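Local coordinates for uncharacterized protein (Bacteroides uniformis ATCC 8492, PDB 4Q68), which probably acts as an N-acetylmuramoyl-L-alanine amidase of the NlpC/P60 family, cutting the link between sugar and stem peptide in cell-wall material, at residues 23-28 with 82-87; 88-93 with 141-146; 51-56 with 72-77; 42-47 with 204-209. All coordinates share one frame; numbering follows the deposited sequence. Where two conformers were deposited one is given.

Contact 1 (23-28 with 82-87); sequences TLEADG and DGYTSR. With NAG (2-acetamido-2-deoxy-beta-D-glucopyranose), chain B.
E25 and R87 carry the contact through a salt bridge with two nearly straight bonds. The grip is bidentate and end-on: R87 NH1 lies 2.8 Å from E25 OE2 (169° at the hydrogen) and NH2 lies 2.9 Å from E25 OE1. Both oxygens sit almost in the guanidinium plane, but the nitrogens come to their syn sides from out of the carboxylate plane, the two planes being turned 32° apart. E25 folds back to reach the arginine, bent at chi2 (-56°). R87 NH2 also forms a salt bridge with E30 OE1, and Q132 binds E25 OE1.

Polar bonds to the sugar come next. R87 NH1 also donates to NAG O4 at 2.7 Å, which places one nitrogen between carboxylate and sugar. A water held by E25 OE2, Y84 OH and NAG O3 links the acid, the tyrosine and the sugar. Y84 further sets the edge of its ring against the acid, with CE1 3.7 Å from E25 OE1.

Packing falls to L24, whose CB covers one guanidinium face near its rim, 3.8 Å from R87 NH1. A leucine in place of R87 would probably leave the E25 and E30 carboxylates without their positive mate and the sugar O4 without this donor.

This bidentate Arg-Glu bridge lies against the N-acetylglucosamine and ties together two irregular loops of the amidase-like domain, those leading to helices 41-53 and 91-100.

Contact 2 (88-93 with 141-146); sequences LHYIAD and AKMKKI. With NAG (2-acetamido-2-deoxy-beta-D-glucopyranose), chain B.
H89 and Y90 stand beside the N-acetylglucosamine, just where the chain enters helix 91-100, and both back onto the selenomethionine M143 of helix 137-150. H89 faces two ways. Its ND1 is directed at NAG O3, which lies at the edge of the ring; at 2.5 Å between ND1 and O3 this is an unusually short, bent hydrogen bond whose exact length is doubtful. Its CD2 corner points to the helix, 4.2 Å from M143 SE. The selenium lies 5.2 Å from the centroid of the H89 ring and 68° off the ring normal, an oblique approach in which the two side chains cross at about a right angle. NE2 of H89 is bound by Y84 O.

M143 curls at chi2 (-49°) and chi3 (-52°), which carries its methyl to the Y90 ring: CE lies 3.5 Å from Y90 CE2, the tightest apolar touch between the segments. Y90, the N-cap residue of its helix, has its hydroxyl bonded to E147 and to M123 N, which fixes the far end of the ring. One turn on, the CG2 methyl of I146 packs 3.6 Å from D93 OD2, an oxygen whose charge is paired with R77. An alanine in place of H89 would probably leave the Y84 carbonyl without its partner and open a gap beside the selenium.

The turn leading into helix 91-100 and the first turn of that helix pack on helix 137-150, while I91 touches V188 and M191 of strand 188-197.

Contact 3 (51-56 with 72-77); sequences ETLTPK and QKIRYR
K73 and I74 are the residues of 72-77 that approach L53, the last turn of helix 64-75 facing the end of helix 41-53. K73 comes first and adds little: its CE lies 4.5 Å from L53 CD1, and since the lysine has two conformers this grazing touch is doubtful. Its backbone O is bonded by N97.

I74 carries the contact. With CG1 anti to the carbonyl carbon (chi1 -68°) and the chain extended at chi2 (160°), its CD1 reaches out to meet CD1 of L53 at 4.1 Å. The two side chains come tip to tip, methyl against methyl, across backbones whose CA atoms are 10.1 Å apart at L53 and I74. The isoleucine also lies on E46, L49 and A50, so it beds along the helix 41-53 and touches L53 with its outermost carbon.

R75 does not touch 51-56; its NE pairs with E46 OE1. Its CG packs over one face of the Y76 ring, 3.7 Å above the plane and towards the rim. Y76 is the first residue to leave helical angles; its backbone N still bonds Q72 O at 3.1 Å, and that same oxygen lies at the edge of its ring. R77 then continues into the loop, with backbone hydrogen bonds to S86.

No hydrogen bond or ion pair spans the two segments, and the buried surface amounts to 89 Å². Between them the link is weak and apolar; polar bonds nearby, R75 with E46 and N70 with T54, also hold the two helices. L53 is partly exposed while I74 is buried, which puts this non-directional contact at the margin of the apolar interior.

Contact 4 (42-47 with 204-209); sequences TTLVEY and VHASST
The peptide group joining H205 to A206 is the flat surface that L44 meets: its CD2 methyl stands over one face of that group, 3.7 Å from A206 N and 4.0 Å from H205 C. The imidazole of H205 takes another course. The H205 side chain makes no contact with the helix, and its ND1 is hydrogen-bonded to H190, the two ring planes standing about 75° apart.

L44 reaches the strand because CG is anti to the backbone N (chi1 171°), while chi2 (64°, to CD1) leaves CD2 anti to CA, making CD2 the methyl that extends furthest. The same methyl lies 4.3 Å from A206 CB, and the CA atoms of L44 and A206 are 6.8 Å apart, a close approach that the small alanine permits.

Helix 41-53 laid on the antiparallel sheet is the core of the papain-like NlpC/P60 fold, in which the helix bearing the cysteine nucleophile at its start packs against strands carrying the partner histidine; the H205-H190 pair is consistent with that site.

Y14 and V213 also touch L44, and V213 and Y19 touch A206, so both ends of the methyl contact are enclosed by the protein. The next residue along the helix, V45, lies on M191 and I193 of strand 188-197, extending the apolar seam to the next strand, where V204 is joined to I193 by backbone hydrogen bonds.

How the contacts relate
Contact 4 lies deepest, about 8 Å from the chain centre, and has no polar bonds between its segments: a methyl set on a peptide group and an alanine, helix on sheet. Contact 3 uses the same helix 41-53 at its far end and is apolar too, but partly exposed and smaller. Contacts 1 and 2 are buried yet peripheral, their centres about 17 and 14 Å from the chain centre, and both touch the N-acetylglucosamine: charge and hydrogen bonds dominate the first, while selenium and ring packing carry the second. Polar links reach contact 3 from both: L88 N of contact 2 bonds R75 O, and T85 of contact 1 bonds R77. L24 packs on T43, bringing contact 1 to contact 4.

Contact 1 (23-28 with 82-87)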
# COMPACT_ATOMS: atom_id res chain seq x y z
N THR A 23 5.32 -8.88 -10.45
CA THR A 23 6.67 -9.31 -10.11
C THR A 23 6.72 -10.36 -8.99
O THR A 23 7.74 -11.03 -8.84
CB THR A 23 7.60 -8.15 -9.72
OG1 THR A 23 7.06 -7.45 -8.58
CG2 THR A 23 7.84 -7.22 -10.90
N LEU A 24 5.65 -10.52 -8.21
CA LEU A 24 5.63 -11.50 -7.12
C LEU A 24 5.01 -12.85 -7.50
O LEU A 24 4.91 -13.72 -6.64
CB LEU A 24 4.90 -10.91 -5.90
CG LEU A 24 5.39 -9.54 -5.43
CD1 LEU A 24 4.71 -9.18 -4.12
CD2 LEU A 24 6.90 -9.46 -5.28
N GLU A 25 4.59 -13.01 -8.76
CA GLU A 25 3.71 -14.13 -9.12
C GLU A 25 4.31 -15.33 -9.85
O GLU A 25 3.61 -16.03 -10.60
CB GLU A 25 2.52 -13.64 -9.95
CG GLU A 25 1.83 -12.41 -9.44
CD GLU A 25 1.33 -12.49 -8.01
OE1 GLU A 25 1.37 -13.57 -7.39
OE2 GLU A 25 0.91 -11.42 -7.48
N ALA A 26 5.57 -15.63 -9.58
CA ALA A 26 6.17 -16.83 -10.16
C ALA A 26 5.38 -18.09 -9.81
O ALA A 26 4.78 -18.20 -8.73
CB ALA A 26 7.59 -16.98 -9.69
N ASP A 27 5.45 -19.07 -10.71
CA ASP A 27 4.93 -20.40 -10.44
C ASP A 27 5.64 -21.00 -9.24
O ASP A 27 6.75 -20.62 -8.89
CB ASP A 27 5.14 -21.32 -11.66
CG ASP A 27 4.26 -20.97 -12.86
OD1 ASP A 27 3.28 -20.22 -12.69
OD2 ASP A 27 4.54 -21.47 -13.97
N GLY A 28 4.97 -21.95 -8.60
CA GLY A 28 5.55 -22.67 -7.48
C GLY A 28 5.10 -22.11 -6.15
O GLY A 28 4.15 -21.31 -6.09
N ASP A 82 3.15 -18.59 4.32
CA ASP A 82 2.33 -19.81 4.31
C ASP A 82 1.37 -19.74 3.15
O ASP A 82 0.17 -19.53 3.31
CB ASP A 82 1.58 -20.01 5.63
CG ASP A 82 0.72 -21.27 5.63
OD1 ASP A 82 0.92 -22.14 4.77
OD2 ASP A 82 -0.19 -21.37 6.48
N GLY A 83 1.92 -19.88 1.95
CA GLY A 83 1.13 -19.93 0.75
C GLY A 83 0.73 -18.56 0.22
O GLY A 83 0.92 -17.52 0.85
N TYR A 84 0.12 -18.58 -0.95
CA TYR A 84 -0.32 -17.36 -1.62
C TYR A 84 -1.20 -16.50 -0.72
O TYR A 84 -1.11 -15.27 -0.73
CB TYR A 84 -1.07 -17.73 -2.88
CG TYR A 84 -1.64 -16.57 -3.67
CD1 TYR A 84 -0.82 -15.73 -4.41
CD2 TYR A 84 -3.02 -16.34 -3.71
CE1 TYR A 84 -1.36 -14.70 -5.17
CE2 TYR A 84 -3.56 -15.32 -4.47
CZ TYR A 84 -2.73 -14.50 -5.19
OH TYR A 84 -3.29 -13.50 -5.94
N THR A 85 -2.09 -17.15 0.03
CA THR A 85 -3.06 -16.40 0.81
C THR A 85 -2.50 -15.79 2.10
O THR A 85 -3.21 -15.03 2.76
CB THR A 85 -4.32 -17.22 1.11
OG1 THR A 85 -3.99 -18.34 1.93
CG2 THR A 85 -4.95 -17.72 -0.19
N SER A 86 -1.25 -16.11 2.45
CA SER A 86 -0.58 -15.45 3.57
C SER A 86 -0.03 -14.07 3.19
O SER A 86 0.30 -13.28 4.06
CB SER A 86 0.56 -16.31 4.13
OG SER A 86 1.63 -16.45 3.21
N ARG A 87 0.09 -13.79 1.89
CA ARG A 87 0.49 -12.46 1.44
C ARG A 87 -0.67 -11.51 1.70
O ARG A 87 -1.82 -11.87 1.48
CB ARG A 87 0.85 -12.49 -0.05
CG ARG A 87 1.79 -11.39 -0.45
CD ARG A 87 1.83 -11.13 -1.93
NE ARG A 87 2.16 -12.33 -2.69
CZ ARG A 87 1.92 -12.46 -3.99
NH1 ARG A 87 1.37 -11.47 -4.68
NH2 ARG A 87 2.21 -13.60 -4.60
C1 NAG B . -1.80 -5.80 -5.05
C2 NAG B . -2.42 -7.18 -5.09
C3 NAG B . -1.50 -8.22 -4.44
C4 NAG B . -0.05 -8.06 -4.89
C5 NAG B . 0.40 -6.60 -4.87
C6 NAG B . 1.80 -6.48 -5.44
C7 NAG B . -4.87 -7.33 -5.16
C8 NAG B . -6.16 -7.37 -4.41
N2 NAG B . -3.74 -7.20 -4.46
O1 NAG B . -2.61 -4.94 -5.80
O3 NAG B . -1.95 -9.49 -4.84
O4 NAG B . 0.80 -8.86 -4.11
O5 NAG B . -0.50 -5.82 -5.62
O6 NAG B . 1.83 -6.94 -6.77
O7 NAG B . -4.91 -7.43 -6.38
O HOH W 1 -1.74 -11.43 -6.78

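Contact 2 (88-93 with 141-146)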
# COMPACT_ATOMS: atom_id res chain seq x y z
N LEU A 88 -0.37 -10.30 2.14
CA LEU A 88 -1.40 -9.33 2.52
C LEU A 88 -1.88 -8.56 1.29
O LEU A 88 -1.61 -7.37 1.10
CB LEU A 88 -0.87 -8.43 3.61
CG LEU A 88 -0.61 -9.17 4.92
CD1 LEU A 88 0.41 -8.44 5.79
CD2 LEU A 88 -1.90 -9.39 5.68
N HIS A 89 -2.66 -9.26 0.47
CA HIS A 89 -3.14 -8.72 -0.80
C HIS A 89 -4.02 -7.49 -0.64
O HIS A 89 -3.93 -6.56 -1.44
CB HIS A 89 -3.96 -9.76 -1.54
CG HIS A 89 -3.19 -10.99 -1.87
ND1 HIS A 89 -2.18 -10.99 -2.81
CD2 HIS A 89 -3.24 -12.24 -1.36
CE1 HIS A 89 -1.68 -12.21 -2.88
NE2 HIS A 89 -2.30 -12.98 -2.01
N TYR A 90 -4.89 -7.50 0.36
CA TYR A 90 -5.79 -6.38 0.58
C TYR A 90 -5.14 -5.36 1.49
O TYR A 90 -4.64 -5.70 2.57
CB TYR A 90 -7.11 -6.85 1.16
CG TYR A 90 -7.96 -7.66 0.22
CD1 TYR A 90 -8.50 -7.09 -0.93
CD2 TYR A 90 -8.26 -8.99 0.50
CE1 TYR A 90 -9.31 -7.82 -1.77
CE2 TYR A 90 -9.09 -9.72 -0.34
CZ TYR A 90 -9.63 -9.13 -1.46
OH TYR A 90 -10.50 -9.81 -2.28
N ILE A 91 -5.16 -4.10 1.08
CA ILE A 91 -4.45 -3.09 1.83
C ILE A 91 -5.06 -2.86 3.22
O ILE A 91 -4.32 -2.60 4.16
CB ILE A 91 -4.25 -1.81 1.00
CG1 ILE A 91 -3.47 -2.15 -0.28
CG2 ILE A 91 -3.53 -0.74 1.81
CD1 ILE A 91 -2.18 -2.97 -0.07
N ALA A 92 -6.37 -3.04 3.40
CA ALA A 92 -6.91 -2.94 4.76
C ALA A 92 -6.21 -3.95 5.67
O ALA A 92 -5.93 -3.67 6.83
CB ALA A 92 -8.41 -3.17 4.79
N ASP A 93 -5.97 -5.15 5.14
CA ASP A 93 -5.33 -6.24 5.89
C ASP A 93 -3.85 -5.94 6.14
O ASP A 93 -3.32 -6.16 7.23
CB ASP A 93 -5.50 -7.53 5.08
CG ASP A 93 -5.45 -8.80 5.90
OD1 ASP A 93 -5.44 -8.77 7.15
OD2 ASP A 93 -5.48 -9.86 5.24
N ALA A 141 -11.18 -20.44 -0.98
CA ALA A 141 -11.86 -20.54 0.29
C ALA A 141 -11.11 -19.77 1.38
O ALA A 141 -11.73 -19.09 2.20
CB ALA A 141 -12.06 -22.00 0.69
N LYS A 142 -9.78 -19.87 1.39
CA LYS A 142 -8.99 -19.11 2.35
C LYS A 142 -9.20 -17.62 2.15
O LYS A 142 -9.33 -16.87 3.12
CB LYS A 142 -7.51 -19.48 2.23
CG LYS A 142 -7.18 -20.84 2.82
CD LYS A 142 -5.74 -21.26 2.56
CE LYS A 142 -5.41 -22.58 3.25
NZ LYS A 142 -4.02 -22.98 3.03
N MSE A 143 -9.24 -17.18 0.90
CA MSE A 143 -9.48 -15.76 0.63
C MSE A 143 -10.88 -15.33 1.07
O MSE A 143 -11.03 -14.23 1.61
CB MSE A 143 -9.29 -15.38 -0.83
CG MSE A 143 -7.84 -15.44 -1.33
SE MSE A 143 -6.53 -14.54 -0.19
CE MSE A 143 -7.39 -12.82 -0.06
N LYS A 144 -11.90 -16.16 0.86
CA LYS A 144 -13.24 -15.80 1.31
C LYS A 144 -13.25 -15.60 2.82
O LYS A 144 -13.91 -14.68 3.32
CB LYS A 144 -14.26 -16.86 0.91
CG LYS A 144 -14.61 -16.89 -0.56
CD LYS A 144 -15.59 -18.01 -0.87
CE LYS A 144 -15.98 -18.06 -2.33
NZ LYS A 144 -16.84 -19.23 -2.65
N LYS A 145 -12.57 -16.45 3.58
CA LYS A 145 -12.55 -16.31 5.03
C LYS A 145 -11.87 -14.99 5.42
O LYS A 145 -12.36 -14.26 6.29
CB LYS A 145 -11.84 -17.50 5.66
CG LYS A 145 -11.94 -17.54 7.15
CD LYS A 145 -11.16 -18.70 7.71
CE LYS A 145 -11.31 -18.77 9.22
NZ LYS A 145 -10.59 -19.94 9.78
N ILE A 146 -10.75 -14.67 4.77
CA ILE A 146 -10.05 -13.41 5.02
C ILE A 146 -10.96 -12.22 4.69
O ILE A 146 -11.06 -11.26 5.47
CB ILE A 146 -8.74 -13.39 4.19
CG1 ILE A 146 -7.71 -14.34 4.83
CG2 ILE A 146 -8.18 -11.98 4.08
CD1 ILE A 146 -6.67 -14.84 3.89
C1 NAG B . -1.80 -5.80 -5.05
C2 NAG B . -2.42 -7.18 -5.09
C3 NAG B . -1.50 -8.22 -4.44
C4 NAG B . -0.05 -8.06 -4.89
C5 NAG B . 0.40 -6.60 -4.87
C6 NAG B . 1.80 -6.48 -5.44
C7 NAG B . -4.87 -7.33 -5.16
C8 NAG B . -6.16 -7.37 -4.41
N2 NAG B . -3.74 -7.20 -4.46
O1 NAG B . -2.61 -4.94 -5.80
O3 NAG B . -1.95 -9.49 -4.84
O4 NAG B . 0.80 -8.86 -4.11
O5 NAG B . -0.50 -5.82 -5.62
O6 NAG B . 1.83 -6.94 -6.77
O7 NAG B . -4.91 -7.43 -6.38

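Contact 3 (51-56 with 72-77)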
# COMPACT_ATOMS: atom_id res chain seq x y z
N GLU A 51 13.22 -0.95 3.95
CA GLU A 51 14.53 -0.32 4.05
C GLU A 51 14.58 0.67 5.20
O GLU A 51 15.53 0.69 5.99
CB GLU A 51 14.89 0.38 2.75
CG GLU A 51 16.23 1.11 2.80
CD GLU A 51 16.64 1.74 1.48
OE1 GLU A 51 15.86 1.70 0.50
OE2 GLU A 51 17.76 2.30 1.45
N THR A 52 13.54 1.49 5.32
CA THR A 52 13.54 2.52 6.34
C THR A 52 13.45 1.93 7.76
O THR A 52 14.03 2.47 8.71
CB THR A 52 12.47 3.58 6.08
OG1 THR A 52 12.50 3.98 4.70
CG2 THR A 52 12.73 4.82 6.91
N LEU A 53 12.74 0.82 7.91
CA LEU A 53 12.66 0.12 9.20
C LEU A 53 13.95 -0.56 9.60
O LEU A 53 14.10 -0.91 10.75
CB LEU A 53 11.55 -0.92 9.17
CG LEU A 53 10.13 -0.40 9.31
CD1 LEU A 53 9.16 -1.54 9.05
CD2 LEU A 53 9.88 0.21 10.69
N THR A 54 14.87 -0.75 8.66
CA THR A 54 16.10 -1.50 8.91
C THR A 54 17.19 -0.54 9.35
O THR A 54 17.63 0.30 8.56
CB THR A 54 16.57 -2.24 7.62
OG1 THR A 54 15.54 -3.10 7.14
CG2 THR A 54 17.79 -3.10 7.90
N PRO A 55 17.64 -0.64 10.62
CA PRO A 55 18.67 0.30 11.03
C PRO A 55 19.93 0.21 10.15
O PRO A 55 20.34 -0.90 9.77
CB PRO A 55 18.93 -0.10 12.49
CG PRO A 55 17.63 -0.67 12.95
CD PRO A 55 17.11 -1.42 11.75
N LYS A 56 20.46 1.39 9.83
CA LYS A 56 21.51 1.62 8.83
C LYS A 56 22.78 2.16 9.48
O LYS A 56 22.72 3.17 10.19
CB LYS A 56 21.00 2.64 7.81
CG LYS A 56 22.00 3.08 6.77
CD LYS A 56 21.32 3.97 5.75
CE LYS A 56 21.81 3.67 4.34
NZ LYS A 56 21.07 4.48 3.33
N GLN A 72 9.56 -9.23 4.86
CA GLN A 72 8.69 -10.36 5.15
C GLN A 72 7.62 -10.00 6.18
O GLN A 72 6.46 -10.41 6.05
CB GLN A 72 9.53 -11.52 5.62
CG GLN A 72 8.77 -12.80 5.86
CD GLN A 72 9.71 -13.93 6.19
OE1 GLN A 72 10.76 -14.06 5.55
NE2 GLN A 72 9.37 -14.74 7.19
N LYS A 73 8.00 -9.23 7.20
CA LYS A 73 7.02 -8.86 8.22
C LYS A 73 5.98 -7.86 7.70
O LYS A 73 4.87 -7.84 8.22
CB LYS A 73 7.65 -8.45 9.53
CG LYS A 73 7.97 -7.00 9.73
CD LYS A 73 8.49 -6.79 11.15
CE LYS A 73 8.87 -5.36 11.40
NZ LYS A 73 9.21 -5.18 12.85
N ILE A 74 6.32 -7.09 6.68
CA ILE A 74 5.40 -6.16 6.03
C ILE A 74 4.47 -6.89 5.07
O ILE A 74 3.28 -6.59 4.98
CB ILE A 74 6.22 -5.09 5.27
CG1 ILE A 74 6.95 -4.19 6.24
CG2 ILE A 74 5.33 -4.26 4.34
CD1 ILE A 74 8.11 -3.45 5.61
N ARG A 75 5.01 -7.81 4.29
CA ARG A 75 4.29 -8.38 3.16
C ARG A 75 3.37 -9.53 3.56
O ARG A 75 2.36 -9.76 2.88
CB ARG A 75 5.29 -8.83 2.08
CG ARG A 75 4.64 -9.53 0.90
CD ARG A 75 5.61 -9.75 -0.23
NE ARG A 75 6.05 -8.50 -0.82
CZ ARG A 75 7.12 -8.37 -1.58
NH1 ARG A 75 7.87 -9.43 -1.89
NH2 ARG A 75 7.45 -7.16 -2.03
N TYR A 76 3.72 -10.26 4.62
CA TYR A 76 3.00 -11.45 5.04
C TYR A 76 2.34 -11.25 6.39
O TYR A 76 2.85 -10.55 7.27
CB TYR A 76 3.96 -12.66 5.10
CG TYR A 76 4.47 -12.99 3.72
CD1 TYR A 76 3.71 -13.76 2.86
CD2 TYR A 76 5.68 -12.49 3.26
CE1 TYR A 76 4.12 -14.02 1.57
CE2 TYR A 76 6.10 -12.75 1.97
CZ TYR A 76 5.34 -13.52 1.13
OH TYR A 76 5.77 -13.75 -0.15
N ARG A 77 1.20 -11.91 6.56
CA ARG A 77 0.43 -11.85 7.79
C ARG A 77 1.28 -12.32 8.97
O ARG A 77 1.71 -13.49 9.01
CB ARG A 77 -0.81 -12.72 7.62
CG ARG A 77 -1.80 -12.73 8.79
CD ARG A 77 -3.10 -13.52 8.44
NE ARG A 77 -3.83 -12.83 7.37
CZ ARG A 77 -3.85 -13.19 6.08
NH1 ARG A 77 -3.26 -14.30 5.66
NH2 ARG A 77 -4.47 -12.43 5.19

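Contact 4 (42-47 with 204-209)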
# COMPACT_ATOMS: atom_id res chain seq x y z
N THR A 42 2.52 -1.11 -4.96
CA THR A 42 2.56 -1.71 -3.64
C THR A 42 3.96 -2.22 -3.31
O THR A 42 4.46 -1.98 -2.21
CB THR A 42 1.47 -2.79 -3.52
OG1 THR A 42 0.19 -2.16 -3.72
CG2 THR A 42 1.48 -3.44 -2.16
N THR A 43 4.62 -2.90 -4.25
CA THR A 43 5.96 -3.37 -3.93
C THR A 43 6.90 -2.19 -3.67
O THR A 43 7.77 -2.30 -2.82
CB THR A 43 6.57 -4.37 -4.92
OG1 THR A 43 6.90 -3.72 -6.15
CG2 THR A 43 5.65 -5.56 -5.19
N LEU A 44 6.73 -1.07 -4.37
CA LEU A 44 7.55 0.10 -4.09
C LEU A 44 7.43 0.49 -2.62
O LEU A 44 8.42 0.69 -1.92
CB LEU A 44 7.14 1.28 -4.96
CG LEU A 44 7.82 2.60 -4.58
CD1 LEU A 44 9.32 2.55 -4.78
CD2 LEU A 44 7.22 3.71 -5.40
N VAL A 45 6.20 0.66 -2.16
CA VAL A 45 5.99 1.05 -0.77
C VAL A 45 6.58 0.02 0.20
O VAL A 45 7.20 0.38 1.20
CB VAL A 45 4.49 1.31 -0.50
CG1 VAL A 45 4.22 1.47 0.99
CG2 VAL A 45 4.03 2.55 -1.27
N GLU A 46 6.38 -1.25 -0.09
CA GLU A 46 6.93 -2.30 0.77
C GLU A 46 8.44 -2.22 0.85
O GLU A 46 9.01 -2.33 1.95
CB GLU A 46 6.49 -3.68 0.29
CG GLU A 46 5.01 -3.90 0.45
CD GLU A 46 4.55 -5.30 0.12
OE1 GLU A 46 5.08 -5.88 -0.87
OE2 GLU A 46 3.66 -5.82 0.86
N TYR A 47 9.13 -2.06 -0.28
CA TYR A 47 10.59 -1.99 -0.24
C TYR A 47 11.07 -0.74 0.49
O TYR A 47 12.07 -0.80 1.22
CB TYR A 47 11.20 -1.99 -1.65
CG TYR A 47 10.88 -3.22 -2.49
CD1 TYR A 47 10.92 -4.50 -1.96
CD2 TYR A 47 10.54 -3.08 -3.83
CE1 TYR A 47 10.64 -5.61 -2.74
CE2 TYR A 47 10.24 -4.17 -4.62
CZ TYR A 47 10.28 -5.44 -4.08
OH TYR A 47 9.96 -6.56 -4.83
N VAL A 204 5.00 10.41 -4.53
CA VAL A 204 6.04 9.58 -5.13
C VAL A 204 5.43 8.19 -5.27
O VAL A 204 4.98 7.60 -4.28
CB VAL A 204 7.30 9.55 -4.25
CG1 VAL A 204 8.32 8.57 -4.82
CG2 VAL A 204 7.89 10.94 -4.15
N HIS A 205 5.34 7.67 -6.48
CA HIS A 205 4.61 6.44 -6.71
C HIS A 205 5.04 5.76 -7.99
O HIS A 205 5.60 6.38 -8.89
CB HIS A 205 3.10 6.71 -6.71
CG HIS A 205 2.61 7.49 -7.89
ND1 HIS A 205 1.64 7.00 -8.73
CD2 HIS A 205 2.95 8.71 -8.37
CE1 HIS A 205 1.40 7.87 -9.67
NE2 HIS A 205 2.18 8.92 -9.49
N ALA A 206 4.77 4.46 -8.04
CA ALA A 206 4.99 3.67 -9.25
C ALA A 206 3.79 3.85 -10.16
O ALA A 206 2.69 3.39 -9.83
CB ALA A 206 5.23 2.21 -8.92
N SER A 207 4.03 4.51 -11.29
CA SER A 207 2.98 4.89 -12.23
C SER A 207 2.96 3.92 -13.41
O SER A 207 3.92 3.83 -14.15
CB SER A 207 3.25 6.30 -12.76
OG SER A 207 2.43 6.58 -13.88
N SER A 208 1.85 3.21 -13.58
CA SER A 208 1.72 2.31 -14.73
C SER A 208 1.69 3.08 -16.05
O SER A 208 2.18 2.59 -17.07
CB SER A 208 0.49 1.42 -14.61
OG SER A 208 -0.70 2.18 -14.60
N THR A 209 1.13 4.29 -16.05
CA THR A 209 1.04 5.10 -17.26
C THR A 209 2.42 5.63 -17.68
O THR A 209 2.79 5.57 -18.85
CB THR A 209 0.08 6.29 -17.07
OG1 THR A 209 -1.16 5.81 -16.54
CG2 THR A 209 -0.17 6.99 -18.38